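Long-range contact in tyrocidine synthase 2 (Brevibacillus parabrevis, PDB 6TA8), which is a large multidomain peptide synthetase, seen here as a two-lobed domain of the condensation-domain family: residues V193-T198 with V316-G321. Sequence-based numbering, arbitrary orientation.
Sequences VLPKKT and VTRTIG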
loop_
_atom_site.group_PDB
_atom_site.type_symbol
_atom_site.label_atom_id
_atom_site.label_comp_id
_atom_site.label_asym_id
_atom_site.label_seq_id
_atom_site.Cartn_x
_atom_site.Cartn_y
_atom_site.Cartn_z
ATOM N N VAL A 193 4.066 21.075 18.286
ATOM C CA VAL A 193 3.649 21.887 17.147
ATOM C C VAL A 193 4.049 21.138 15.884
ATOM O O VAL A 193 5.243 20.986 15.593
ATOM C CB VAL A 193 4.270 23.289 17.177
ATOM C CG1 VAL A 193 3.878 24.073 15.931
ATOM C CG2 VAL A 193 3.845 24.032 18.436
ATOM N N LEU A 194 3.061 20.670 15.138
ATOM C CA LEU A 194 3.264 19.955 13.890
ATOM C C LEU A 194 3.076 20.892 12.707
ATOM O O LEU A 194 2.448 21.947 12.832
ATOM C CB LEU A 194 2.289 18.774 13.796
ATOM C CG LEU A 194 2.467 17.697 14.871
ATOM C CD1 LEU A 194 1.463 16.567 14.691
ATOM C CD2 LEU A 194 3.891 17.158 14.863
ATOM N N PRO A 195 3.624 20.549 11.538
ATOM C CA PRO A 195 3.487 21.428 10.370
ATOM C C PRO A 195 2.031 21.694 10.012
ATOM O O PRO A 195 1.111 21.005 10.459
ATOM C CB PRO A 195 4.197 20.649 9.256
ATOM C CG PRO A 195 5.193 19.811 9.975
ATOM C CD PRO A 195 4.537 19.422 11.270
ATOM N N LYS A 196 1.837 22.719 9.186
ATOM C CA LYS A 196 0.497 23.144 8.805
ATOM C C LYS A 196 -0.248 22.019 8.096
ATOM O O LYS A 196 0.340 21.207 7.376
ATOM C CB LYS A 196 0.567 24.376 7.902
ATOM C CG LYS A 196 1.091 25.626 8.591
ATOM C CD LYS A 196 0.070 26.194 9.565
ATOM C CE LYS A 196 0.579 27.468 10.219
ATOM N NZ LYS A 196 1.789 27.218 11.048
ATOM N N LYS A 197 -1.561 21.976 8.309
ATOM C CA LYS A 197 -2.387 20.959 7.678
ATOM C C LYS A 197 -2.535 21.236 6.188
ATOM O O LYS A 197 -2.730 22.379 5.766
ATOM C CB LYS A 197 -3.772 20.909 8.325
ATOM C CG LYS A 197 -3.788 20.526 9.793
ATOM C CD LYS A 197 -5.214 20.259 10.249
ATOM C CE LYS A 197 -5.297 20.061 11.751
ATOM N NZ LYS A 197 -6.664 19.634 12.161
ATOM N N THR A 198 -2.445 20.178 5.391
ATOM C CA THR A 198 -2.774 20.258 3.977
ATOM C C THR A 198 -4.278 20.025 3.820
ATOM O O THR A 198 -5.039 20.154 4.783
ATOM C CB THR A 198 -1.923 19.263 3.183
ATOM O OG1 THR A 198 -1.888 18.005 3.869
ATOM C CG2 THR A 198 -0.504 19.789 3.023
ATOM N N VAL A 316 -2.321 17.450 -1.077
ATOM C CA VAL A 316 -2.406 16.379 -0.089
ATOM C C VAL A 316 -1.009 15.856 0.225
ATOM O O VAL A 316 -0.805 14.645 0.366
ATOM C CB VAL A 316 -3.323 15.241 -0.575
ATOM C CG1 VAL A 316 -4.785 15.638 -0.430
ATOM C CG2 VAL A 316 -3.005 14.880 -2.018
ATOM N N THR A 317 -0.039 16.766 0.346
ATOM C CA THR A 317 1.326 16.349 0.651
ATOM C C THR A 317 1.446 15.841 2.082
ATOM O O THR A 317 2.106 14.826 2.333
ATOM C CB THR A 317 2.299 17.504 0.409
ATOM O OG1 THR A 317 1.768 18.709 0.972
ATOM C CG2 THR A 317 2.528 17.703 -1.083
ATOM N N ARG A 318 0.818 16.531 3.035
ATOM C CA ARG A 318 0.842 16.140 4.439
ATOM C C ARG A 318 -0.462 15.481 4.881
ATOM O O ARG A 318 -0.726 15.393 6.084
ATOM C CB ARG A 318 1.139 17.353 5.320
ATOM C CG ARG A 318 2.379 18.133 4.916
ATOM C CD ARG A 318 3.641 17.333 5.177
ATOM N NE ARG A 318 3.857 17.113 6.603
ATOM C CZ ARG A 318 4.871 16.416 7.106
ATOM N NH1 ARG A 318 5.766 15.868 6.297
ATOM N NH2 ARG A 318 4.988 16.266 8.419
ATOM N N THR A 319 -1.279 15.026 3.936
ATOM C CA THR A 319 -2.576 14.442 4.246
ATOM C C THR A 319 -2.442 12.934 4.417
ATOM O O THR A 319 -1.833 12.258 3.582
ATOM C CB THR A 319 -3.590 14.760 3.146
ATOM O OG1 THR A 319 -3.807 16.176 3.087
ATOM C CG2 THR A 319 -4.916 14.063 3.420
ATOM N N ILE A 320 -3.012 12.413 5.500
ATOM C CA ILE A 320 -2.992 10.987 5.798
ATOM C C ILE A 320 -4.329 10.389 5.383
ATOM O O ILE A 320 -5.391 10.943 5.695
ATOM C CB ILE A 320 -2.705 10.737 7.289
ATOM C CG1 ILE A 320 -1.235 11.033 7.594
ATOM C CG2 ILE A 320 -3.063 9.311 7.685
ATOM C CD1 ILE A 320 -0.829 10.715 9.009
ATOM N N GLY A 321 -4.278 9.273 4.668
ATOM C CA GLY A 321 -5.488 8.633 4.190
ATOM C C GLY A 321 -5.134 7.465 3.301
ATOM O O GLY A 321 -3.959 7.159 3.076
#
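Pro195 makes the first touch, its CG lying 3.9 Å from NH2 of Arg318, a van der Waals contact made obliquely to the guanidinium plane. The arginine chain bends at both chi2 and chi3, which carries its end back beside the proline; there NH2 forms a salt bridge with Asp178 of helix 169-187. At Lys196 and Lys197 the CB atoms turn away from 316-321, and Lys197 NZ reaches Asp84 in a salt bridge.

Thr198 then does most of the work. Its OG1 sits between the backbone N and the carbonyl carbon (chi1 44°), which points it at 316-321, and it donates to Thr319 OG1 at 2.8 Å. The same oxygen accepts a weak, strongly bent bond from Arg318 N (3.2 Å, 122° at the hydrogen). Thr319 OG1 also bonds to the carbonyl of Asp199, just beyond the first segment, so the two hydroxyls join the loops in a short relay. On its other branch, Thr198 CG2 packs 3.2 Å from OG1 of Thr317, whose polar partner is Asn315, and 3.7 Å from Arg318 CB.

The contact thus ties the connection between helices 169-187 and 201-212 to the loop joining strands 297-304 and 325-332; Leu194 rests against helix 69-82, while Arg318 and Ile320 lie on helix 169-187.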